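Local coordinates for protein pectate lyase 47 (Bacillus sp. TS-47, PDB 1VBL) that cleaves pectate chains by elimination, as a calcium-binding, thermostable pectate lyase of polysaccharide lyase family 1, at residues A[165-170]-A[226-231]; A[293-298]-A[388-393]; A[321-326]-A[350-355]. All coordinates share one frame; numbering follows the deposited sequence.

Contact 1. Residues A[165-170]-A[226-231]; sequences FEAPLD and QQHDGA. With CA (calcium ion), chain B.
D170 and Q227 tie the two backbones together: D170 N donates to Q227 O at 2.8 Å in a nearly straight bond (160°) that meets a lone pair in the carbonyl plane. Q227 grips the same residue a second time with its side chain. The extended chain carries CD past D170 O, and a turn at chi3 brings NE2 to 3.1 Å from D170 O, the donor lying 45° above the carbonyl plane, so both main-chain polar atoms of D170 are taken up by one glutamine. The carboxylate of D170 turns to F172 N and E188 N instead. Further along, the H228 ring packs against the loop that follows strand 164-166: CD2 lies 3.5 Å from A167 CB, and the CD1 methyl of L169 comes obliquely against the NE2-CD2 side of the ring, at a spacing too short to be taken at face value. Two waters fill in the polar contacts. Water 1, in the plane of the imidazole at its edge, lies 2.7 Å from H228 NE2 and donates to A167 O at 2.8 Å, while ND1 is bonded to D214, which leaves both ring nitrogens partnered and should fix the ring's rotation. Water 2 donates to P168 O at 2.9 Å and accepts from D229 N at 3.0 Å. D229 OD2 binds calcium at 2.6 Å beside D190, D233 and waters 3, 4 and 5. Because the main chain of D229 is held through water to P168, this contact probably helps to position a carboxylate of the calcium site, and the metal in turn is likely to offset the repulsion among the three aspartates.

Contact 2. Residues A[293-298]-A[388-393]; sequences QVHIYN and WKPMFY
Q293 lies flat on the indole of W388, and this is the tight end of the contact. CB of Q293 sits over the centre of the six-membered ring, 3.5 Å from its centroid, and the terminal amide continues across the same face with its plane only 6° from that of the ring, the glutamine and the indole running antiparallel to one another. W388 holds CG between its backbone N and carbonyl carbon (chi1 66°), and the ring beyond it lies on Q293; NE1 makes a weak hydrogen bond to Q322 O on the next strand. P390 follows with a second close CH-pi contact, its CB 3.5 Å from the centroid of the H295 ring. The other face of that imidazole is taken by Y297 CD2 near the rim, and NE2 is bonded to Q326.

Toward Y393 the fit slackens and water takes over. The edge of H295 points at the Y393 face in an offset edge-to-face pair, planes 62° apart and centroids 5.7 Å apart. F392 O receives water 6, which lies 2.8 Å from H295 ND1, and water 7, which accepts from Y297 OH at 2.7 Å. No direct hydrogen bond joins the segments. The arrangement is that of a C-terminal extension laid by aromatic and proline packing along the outside of the parallel beta-helix found in polysaccharide lyase family 1.

Contact 3. Residues A[321-326]-A[350-355]; sequences SQIYAQ and ESMYET
Between I323 and S351, water 8 is held by three groups: it accepts from I323 N at 2.9 Å and donates to S351 O at 2.7 Å and to S321 OG at 3.1 Å. It bridges two neighbouring parallel strands, from successive coils of a parallel beta-helix, ahead of the first direct hydrogen bond between the segments, Y353 N to I323 O. Beyond it A325 N donates to Y353 O at 2.8 Å and almost straight (173°), and T355 N to A325 O, the last more bent at 143°. I323 and M352 point the same way, touching through CG2 and CE at 3.8 Å, and Q326 CG meets the T355 CG2 methyl on the face that also carries the two tyrosines. Beside A325, the E354 carboxylate is bonded to T357 through OE2 and forms a salt bridge to K384 through OE1. The parallel register sets Y324 and Y353 side by side, each with CG anti to the backbone N, and the planes of the Y324 and Y353 rings are inclined by 45°; Y353 CD2 reaches over one face of the Y324 ring, nearer its rim than its centre, 3.4 Å from CZ.

Overall arrangement
Contacts 2 and 3 form one continuous patch, their centres about 9 Å apart, with contact 3 nested inside the chain loop that contact 2 closes. Neighbouring strands 293-303 and 322-332 join them: I296 O lies 2.8 Å from Q326 N in a probable backbone hydrogen bond. Residues 388-393 lie across 293-303 and also reach 322-332, which pairs with 351-361. Contact 1 closes earlier in the chain and stands apart, its nearest atoms about 15 Å from contact 2 and about 17 Å from contact 3. It alone carries a calcium ligand; the other two lie away from the metal site, toward the end of the same succession of parallel strands.

Contact 1. Residues A[165-170]-A[226-231]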
loop_
_atom_site.group_PDB
_atom_site.type_symbol
_atom_site.label_atom_id
_atom_site.label_comp_id
_atom_site.label_asym_id
_atom_site.label_seq_id
_atom_site.Cartn_x
_atom_site.Cartn_y
_atom_site.Cartn_z
ATOM N N PHE A 165 -1.284 10.364 -3.401
ATOM C CA PHE A 165 -1.102 9.395 -4.472
ATOM C C PHE A 165 -2.424 8.904 -5.031
ATOM O O PHE A 165 -3.241 8.346 -4.296
ATOM C CB PHE A 165 -0.340 8.156 -3.984
ATOM C CG PHE A 165 1.094 8.408 -3.637
ATOM C CD1 PHE A 165 1.451 8.875 -2.373
ATOM C CD2 PHE A 165 2.096 8.164 -4.573
ATOM C CE1 PHE A 165 2.790 9.091 -2.044
ATOM C CE2 PHE A 165 3.437 8.377 -4.256
ATOM C CZ PHE A 165 3.786 8.841 -2.992
ATOM N N GLU A 166 -2.648 9.117 -6.321
ATOM C CA GLU A 166 -3.855 8.588 -6.941
ATOM C C GLU A 166 -3.369 7.243 -7.477
ATOM O O GLU A 166 -2.471 7.198 -8.321
ATOM C CB GLU A 166 -4.334 9.457 -8.102
ATOM C CG GLU A 166 -5.645 8.954 -8.698
ATOM C CD GLU A 166 -6.054 9.706 -9.949
ATOM O OE1 GLU A 166 -5.359 9.573 -10.978
ATOM O OE2 GLU A 166 -7.070 10.429 -9.899
ATOM N N ALA A 167 -3.942 6.156 -6.974
ATOM C CA ALA A 167 -3.530 4.818 -7.386
ATOM C C ALA A 167 -3.374 4.683 -8.894
ATOM O O ALA A 167 -4.233 5.116 -9.664
ATOM C CB ALA A 167 -4.524 3.784 -6.873
ATOM N N PRO A 168 -2.265 4.073 -9.336
ATOM C CA PRO A 168 -2.004 3.881 -10.762
ATOM C C PRO A 168 -2.957 2.866 -11.380
ATOM O O PRO A 168 -3.383 1.914 -10.728
ATOM C CB PRO A 168 -0.554 3.405 -10.783
ATOM C CG PRO A 168 -0.445 2.638 -9.506
ATOM C CD PRO A 168 -1.154 3.544 -8.524
ATOM N N LEU A 169 -3.290 3.086 -12.644
ATOM C CA LEU A 169 -4.180 2.201 -13.376
ATOM C C LEU A 169 -3.343 1.315 -14.292
ATOM O O LEU A 169 -2.496 1.810 -15.038
ATOM C CB LEU A 169 -5.153 3.031 -14.216
ATOM C CG LEU A 169 -6.665 2.852 -14.063
ATOM C CD1 LEU A 169 -7.071 2.894 -12.605
ATOM C CD2 LEU A 169 -7.364 3.953 -14.843
ATOM N N ASP A 170 -3.569 0.007 -14.218
ATOM C CA ASP A 170 -2.864 -0.956 -15.060
ATOM C C ASP A 170 -3.748 -1.114 -16.301
ATOM O O ASP A 170 -4.845 -1.665 -16.211
ATOM C CB ASP A 170 -2.745 -2.302 -14.337
ATOM C CG ASP A 170 -1.859 -3.293 -15.077
ATOM O OD1 ASP A 170 -1.813 -3.245 -16.326
ATOM O OD2 ASP A 170 -1.219 -4.132 -14.407
ATOM N N GLN A 226 -10.416 -5.102 -12.318
ATOM C CA GLN A 226 -9.470 -4.584 -11.336
ATOM C C GLN A 226 -8.158 -4.088 -11.936
ATOM O O GLN A 226 -7.204 -4.848 -12.115
ATOM C CB GLN A 226 -9.219 -5.662 -10.272
ATOM C CG GLN A 226 -10.504 -6.059 -9.552
ATOM C CD GLN A 226 -10.337 -7.196 -8.559
ATOM O OE1 GLN A 226 -11.280 -7.543 -7.847
ATOM N NE2 GLN A 226 -9.145 -7.785 -8.506
ATOM N N GLN A 227 -8.125 -2.796 -12.239
ATOM C CA GLN A 227 -6.948 -2.167 -12.820
ATOM C C GLN A 227 -6.014 -1.589 -11.762
ATOM O O GLN A 227 -4.942 -1.068 -12.082
ATOM C CB GLN A 227 -7.378 -1.072 -13.796
ATOM C CG GLN A 227 -8.043 -1.614 -15.053
ATOM C CD GLN A 227 -8.372 -0.518 -16.045
ATOM O OE1 GLN A 227 -9.413 0.133 -15.950
ATOM N NE2 GLN A 227 -7.473 -0.297 -16.993
ATOM N N HIS A 228 -6.429 -1.670 -10.500
ATOM C CA HIS A 228 -5.606 -1.181 -9.398
ATOM C C HIS A 228 -5.016 -2.375 -8.672
ATOM O O HIS A 228 -5.495 -3.499 -8.815
ATOM C CB HIS A 228 -6.436 -0.412 -8.362
ATOM C CG HIS A 228 -7.052 0.848 -8.876
ATOM N ND1 HIS A 228 -8.411 0.990 -9.054
ATOM C CD2 HIS A 228 -6.500 2.036 -9.214
ATOM C CE1 HIS A 228 -8.669 2.215 -9.480
ATOM N NE2 HIS A 228 -7.528 2.868 -9.586
ATOM N N ASP A 229 -3.966 -2.136 -7.902
ATOM C CA ASP A 229 -3.412 -3.199 -7.096
ATOM C C ASP A 229 -3.254 -2.620 -5.697
ATOM O O ASP A 229 -4.221 -2.108 -5.139
ATOM C CB ASP A 229 -2.085 -3.720 -7.643
ATOM C CG ASP A 229 -1.741 -5.092 -7.077
ATOM O OD1 ASP A 229 -2.656 -5.930 -6.933
ATOM O OD2 ASP A 229 -0.564 -5.344 -6.782
ATOM N N GLY A 230 -2.055 -2.666 -5.132
ATOM C CA GLY A 230 -1.894 -2.143 -3.785
ATOM C C GLY A 230 -1.674 -0.645 -3.670
ATOM O O GLY A 230 -1.270 0.023 -4.623
ATOM N N ALA A 231 -1.964 -0.104 -2.492
ATOM C CA ALA A 231 -1.735 1.312 -2.249
ATOM C C ALA A 231 -0.285 1.375 -1.786
ATOM O O ALA A 231 0.526 2.144 -2.300
ATOM C CB ALA A 231 -2.662 1.825 -1.145
HETATM CA CA CA B . 1.550 -5.099 -5.314
HETATM O O HOH W 1 -7.035 5.518 -9.733
HETATM O O HOH W 2 -3.084 0.673 -8.126
HETATM O O HOH W 3 1.983 -5.148 -7.666
HETATM O O HOH W 4 3.846 -5.881 -4.329
HETATM O O HOH W 5 0.897 -7.526 -5.291
#

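Contact 2. Residues A[293-298]-A[388-393]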
loop_
_atom_site.group_PDB
_atom_site.type_symbol
_atom_site.label_atom_id
_atom_site.label_comp_id
_atom_site.label_asym_id
_atom_site.label_seq_id
_atom_site.Cartn_x
_atom_site.Cartn_y
_atom_site.Cartn_z
ATOM N N GLN A 293 6.722 -9.189 12.645
ATOM C CA GLN A 293 6.339 -8.658 13.936
ATOM C C GLN A 293 5.877 -7.275 13.503
ATOM O O GLN A 293 6.682 -6.366 13.283
ATOM C CB GLN A 293 7.548 -8.585 14.862
ATOM C CG GLN A 293 7.935 -9.965 15.387
ATOM C CD GLN A 293 9.116 -9.949 16.339
ATOM O OE1 GLN A 293 9.357 -10.928 17.047
ATOM N NE2 GLN A 293 9.859 -8.853 16.360
ATOM N N VAL A 294 4.566 -7.152 13.330
ATOM C CA VAL A 294 3.958 -5.915 12.882
ATOM C C VAL A 294 3.188 -5.254 14.020
ATOM O O VAL A 294 2.285 -5.852 14.609
ATOM C CB VAL A 294 3.007 -6.185 11.694
ATOM C CG1 VAL A 294 2.342 -4.890 11.259
ATOM C CG2 VAL A 294 3.794 -6.794 10.524
ATOM N N HIS A 295 3.570 -4.018 14.319
ATOM C CA HIS A 295 2.950 -3.238 15.383
ATOM C C HIS A 295 1.890 -2.334 14.762
ATOM O O HIS A 295 2.197 -1.468 13.936
ATOM C CB HIS A 295 4.008 -2.389 16.094
ATOM C CG HIS A 295 3.548 -1.810 17.398
ATOM N ND1 HIS A 295 4.230 -0.803 18.045
ATOM C CD2 HIS A 295 2.497 -2.123 18.193
ATOM C CE1 HIS A 295 3.621 -0.520 19.183
ATOM N NE2 HIS A 295 2.568 -1.308 19.298
ATOM N N ILE A 296 0.643 -2.544 15.167
ATOM C CA ILE A 296 -0.487 -1.782 14.648
ATOM C C ILE A 296 -1.143 -1.031 15.797
ATOM O O ILE A 296 -1.785 -1.649 16.645
ATOM C CB ILE A 296 -1.530 -2.736 14.024
ATOM C CG1 ILE A 296 -0.865 -3.581 12.932
ATOM C CG2 ILE A 296 -2.713 -1.949 13.484
ATOM C CD1 ILE A 296 -1.798 -4.602 12.302
ATOM N N TYR A 297 -0.996 0.291 15.832
ATOM C CA TYR A 297 -1.603 1.039 16.923
ATOM C C TYR A 297 -2.127 2.423 16.572
ATOM O O TYR A 297 -1.644 3.073 15.647
ATOM C CB TYR A 297 -0.619 1.126 18.102
ATOM C CG TYR A 297 0.517 2.117 17.953
ATOM C CD1 TYR A 297 0.377 3.440 18.385
ATOM C CD2 TYR A 297 1.748 1.726 17.417
ATOM C CE1 TYR A 297 1.434 4.345 18.295
ATOM C CE2 TYR A 297 2.815 2.629 17.321
ATOM C CZ TYR A 297 2.648 3.936 17.764
ATOM O OH TYR A 297 3.695 4.828 17.671
ATOM N N ASN A 298 -3.135 2.858 17.320
ATOM C CA ASN A 298 -3.734 4.171 17.131
ATOM C C ASN A 298 -4.209 4.457 15.710
ATOM O O ASN A 298 -4.128 5.593 15.244
ATOM C CB ASN A 298 -2.742 5.255 17.559
ATOM C CG ASN A 298 -2.591 5.355 19.067
ATOM O OD1 ASN A 298 -1.682 6.021 19.561
ATOM N ND2 ASN A 298 -3.486 4.703 19.808
ATOM N N TRP A 388 6.111 -11.282 21.552
ATOM C CA TRP A 388 7.137 -10.252 21.464
ATOM C C TRP A 388 6.543 -8.963 22.015
ATOM O O TRP A 388 5.321 -8.816 22.090
ATOM C CB TRP A 388 7.599 -10.047 20.015
ATOM C CG TRP A 388 6.553 -9.478 19.090
ATOM C CD1 TRP A 388 5.411 -10.087 18.669
ATOM C CD2 TRP A 388 6.579 -8.189 18.456
ATOM N NE1 TRP A 388 4.720 -9.264 17.810
ATOM C CE2 TRP A 388 5.415 -8.093 17.662
ATOM C CE3 TRP A 388 7.472 -7.108 18.482
ATOM C CZ2 TRP A 388 5.118 -6.956 16.897
ATOM C CZ3 TRP A 388 7.178 -5.974 17.717
ATOM C CH2 TRP A 388 6.008 -5.913 16.936
ATOM N N LYS A 389 7.402 -8.032 22.409
ATOM C CA LYS A 389 6.932 -6.770 22.956
ATOM C C LYS A 389 7.504 -5.614 22.144
ATOM O O LYS A 389 8.721 -5.421 22.098
ATOM C CB LYS A 389 7.369 -6.644 24.418
ATOM C CG LYS A 389 7.165 -7.926 25.216
ATOM C CD LYS A 389 5.986 -7.844 26.169
ATOM C CE LYS A 389 6.327 -7.015 27.394
ATOM N NZ LYS A 389 5.283 -7.151 28.446
ATOM N N PRO A 390 6.631 -4.840 21.477
ATOM C CA PRO A 390 7.072 -3.698 20.668
ATOM C C PRO A 390 7.804 -2.695 21.553
ATOM O O PRO A 390 7.314 -2.330 22.621
ATOM C CB PRO A 390 5.765 -3.119 20.134
ATOM C CG PRO A 390 4.856 -4.304 20.093
ATOM C CD PRO A 390 5.171 -5.008 21.388
ATOM N N MET A 391 8.971 -2.249 21.110
ATOM C CA MET A 391 9.738 -1.289 21.887
ATOM C C MET A 391 9.858 0.041 21.146
ATOM O O MET A 391 10.084 1.086 21.757
ATOM C CB MET A 391 11.131 -1.853 22.178
ATOM C CG MET A 391 11.510 -1.858 23.652
ATOM S SD MET A 391 10.361 -2.800 24.684
ATOM C CE MET A 391 11.013 -4.462 24.509
ATOM N N PHE A 392 9.680 0.000 19.829
ATOM C CA PHE A 392 9.804 1.203 19.022
ATOM C C PHE A 392 8.583 2.092 18.891
ATOM O O PHE A 392 7.882 2.064 17.880
ATOM C CB PHE A 392 10.322 0.856 17.622
ATOM C CG PHE A 392 11.743 0.383 17.609
ATOM C CD1 PHE A 392 12.050 -0.935 17.290
ATOM C CD2 PHE A 392 12.777 1.251 17.947
ATOM C CE1 PHE A 392 13.371 -1.387 17.309
ATOM C CE2 PHE A 392 14.101 0.811 17.970
ATOM C CZ PHE A 392 14.398 -0.511 17.651
ATOM N N TYR A 393 8.333 2.881 19.927
ATOM C CA TYR A 393 7.244 3.841 19.906
ATOM C C TYR A 393 7.487 4.875 20.989
ATOM O O TYR A 393 8.064 4.575 22.036
ATOM C CB TYR A 393 5.872 3.171 20.095
ATOM C CG TYR A 393 5.637 2.500 21.432
ATOM C CD1 TYR A 393 5.991 1.165 21.640
ATOM C CD2 TYR A 393 5.015 3.188 22.475
ATOM C CE1 TYR A 393 5.721 0.529 22.855
ATOM C CE2 TYR A 393 4.743 2.563 23.691
ATOM C CZ TYR A 393 5.095 1.235 23.872
ATOM O OH TYR A 393 4.802 0.607 25.061
HETATM O O HOH W 6 6.601 -0.116 16.785
HETATM O O HOH W 7 6.067 4.169 16.566
#

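Contact 3. Residues A[321-326]-A[350-355]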
loop_
_atom_site.group_PDB
_atom_site.type_symbol
_atom_site.label_atom_id
_atom_site.label_comp_id
_atom_site.label_asym_id
_atom_site.label_seq_id
_atom_site.Cartn_x
_atom_site.Cartn_y
_atom_site.Cartn_z
ATOM N N SER A 321 2.538 -14.875 11.103
ATOM C CA SER A 321 2.477 -13.455 11.419
ATOM C C SER A 321 2.529 -13.236 12.927
ATOM O O SER A 321 2.126 -14.100 13.710
ATOM C CB SER A 321 1.200 -12.837 10.842
ATOM O OG SER A 321 0.054 -13.563 11.256
ATOM N N GLN A 322 3.043 -12.082 13.331
ATOM C CA GLN A 322 3.129 -11.749 14.744
ATOM C C GLN A 322 2.595 -10.336 14.935
ATOM O O GLN A 322 3.327 -9.412 15.299
ATOM C CB GLN A 322 4.574 -11.853 15.235
ATOM C CG GLN A 322 5.137 -13.271 15.200
ATOM C CD GLN A 322 6.524 -13.364 15.810
ATOM O OE1 GLN A 322 6.713 -13.092 16.996
ATOM N NE2 GLN A 322 7.503 -13.749 14.998
ATOM N N ILE A 323 1.306 -10.177 14.674
ATOM C CA ILE A 323 0.660 -8.881 14.817
ATOM C C ILE A 323 0.478 -8.514 16.287
ATOM O O ILE A 323 0.090 -9.348 17.103
ATOM C CB ILE A 323 -0.726 -8.883 14.133
ATOM C CG1 ILE A 323 -0.552 -9.051 12.622
ATOM C CG2 ILE A 323 -1.479 -7.593 14.466
ATOM C CD1 ILE A 323 -1.836 -9.389 11.884
ATOM N N TYR A 324 0.776 -7.263 16.617
ATOM C CA TYR A 324 0.605 -6.753 17.972
ATOM C C TYR A 324 -0.194 -5.468 17.764
ATOM O O TYR A 324 0.357 -4.443 17.362
ATOM C CB TYR A 324 1.970 -6.459 18.610
ATOM C CG TYR A 324 1.934 -6.255 20.114
ATOM C CD1 TYR A 324 1.361 -5.109 20.673
ATOM C CD2 TYR A 324 2.472 -7.213 20.979
ATOM C CE1 TYR A 324 1.326 -4.922 22.061
ATOM C CE2 TYR A 324 2.442 -7.036 22.365
ATOM C CZ TYR A 324 1.869 -5.890 22.899
ATOM O OH TYR A 324 1.842 -5.713 24.265
ATOM N N ALA A 325 -1.501 -5.542 18.014
ATOM C CA ALA A 325 -2.404 -4.409 17.817
ATOM C C ALA A 325 -2.801 -3.721 19.120
ATOM O O ALA A 325 -3.225 -4.373 20.072
ATOM C CB ALA A 325 -3.656 -4.879 17.076
ATOM N N GLN A 326 -2.677 -2.396 19.146
ATOM C CA GLN A 326 -3.013 -1.618 20.333
ATOM C C GLN A 326 -3.828 -0.362 20.061
ATOM O O GLN A 326 -3.499 0.431 19.180
ATOM C CB GLN A 326 -1.743 -1.161 21.059
ATOM C CG GLN A 326 -0.929 -2.235 21.737
ATOM C CD GLN A 326 0.305 -1.650 22.398
ATOM O OE1 GLN A 326 1.332 -1.441 21.753
ATOM N NE2 GLN A 326 0.200 -1.358 23.687
ATOM N N GLU A 350 -2.309 -19.448 14.635
ATOM C CA GLU A 350 -1.377 -18.332 14.660
ATOM C C GLU A 350 -1.558 -17.575 15.966
ATOM O O GLU A 350 -2.570 -17.732 16.653
ATOM C CB GLU A 350 -1.627 -17.392 13.481
ATOM C CG GLU A 350 -1.398 -18.008 12.103
ATOM C CD GLU A 350 0.023 -18.514 11.896
ATOM O OE1 GLU A 350 0.923 -18.129 12.677
ATOM O OE2 GLU A 350 0.241 -19.290 10.941
ATOM N N SER A 351 -0.572 -16.762 16.316
ATOM C CA SER A 351 -0.644 -15.981 17.539
ATOM C C SER A 351 -0.620 -14.500 17.197
ATOM O O SER A 351 0.036 -14.079 16.246
ATOM C CB SER A 351 0.545 -16.294 18.453
ATOM O OG SER A 351 0.528 -17.641 18.891
ATOM N N MET A 352 -1.358 -13.715 17.964
ATOM C CA MET A 352 -1.367 -12.275 17.774
ATOM C C MET A 352 -1.797 -11.681 19.095
ATOM O O MET A 352 -2.401 -12.361 19.925
ATOM C CB MET A 352 -2.333 -11.851 16.653
ATOM C CG MET A 352 -3.782 -11.611 17.061
ATOM S SD MET A 352 -4.793 -10.905 15.704
ATOM C CE MET A 352 -4.558 -9.152 15.951
ATOM N N TYR A 353 -1.445 -10.427 19.319
ATOM C CA TYR A 353 -1.868 -9.784 20.540
ATOM C C TYR A 353 -2.703 -8.597 20.119
ATOM O O TYR A 353 -2.410 -7.938 19.119
ATOM C CB TYR A 353 -0.685 -9.319 21.386
ATOM C CG TYR A 353 -1.144 -8.851 22.742
ATOM C CD1 TYR A 353 -1.721 -9.745 23.646
ATOM C CD2 TYR A 353 -1.066 -7.511 23.102
ATOM C CE1 TYR A 353 -2.212 -9.312 24.872
ATOM C CE2 TYR A 353 -1.556 -7.065 24.328
ATOM C CZ TYR A 353 -2.129 -7.970 25.206
ATOM O OH TYR A 353 -2.628 -7.533 26.415
ATOM N N GLU A 354 -3.754 -8.337 20.879
ATOM C CA GLU A 354 -4.653 -7.242 20.576
ATOM C C GLU A 354 -5.224 -6.712 21.876
ATOM O O GLU A 354 -5.602 -7.486 22.759
ATOM C CB GLU A 354 -5.789 -7.742 19.683
ATOM C CG GLU A 354 -6.867 -6.706 19.430
ATOM C CD GLU A 354 -8.246 -7.192 19.823
ATOM O OE1 GLU A 354 -8.374 -8.361 20.246
ATOM O OE2 GLU A 354 -9.205 -6.402 19.705
ATOM N N THR A 355 -5.284 -5.393 21.997
ATOM C CA THR A 355 -5.827 -4.783 23.198
ATOM C C THR A 355 -6.283 -3.356 22.919
ATOM O O THR A 355 -5.806 -2.712 21.986
ATOM C CB THR A 355 -4.781 -4.761 24.331
ATOM O OG1 THR A 355 -5.419 -4.400 25.561
ATOM C CG2 THR A 355 -3.678 -3.751 24.027
HETATM O O HOH W 8 -0.417 -12.481 14.107
HETATM O O HOH W 9 1.679 -16.579 14.609
#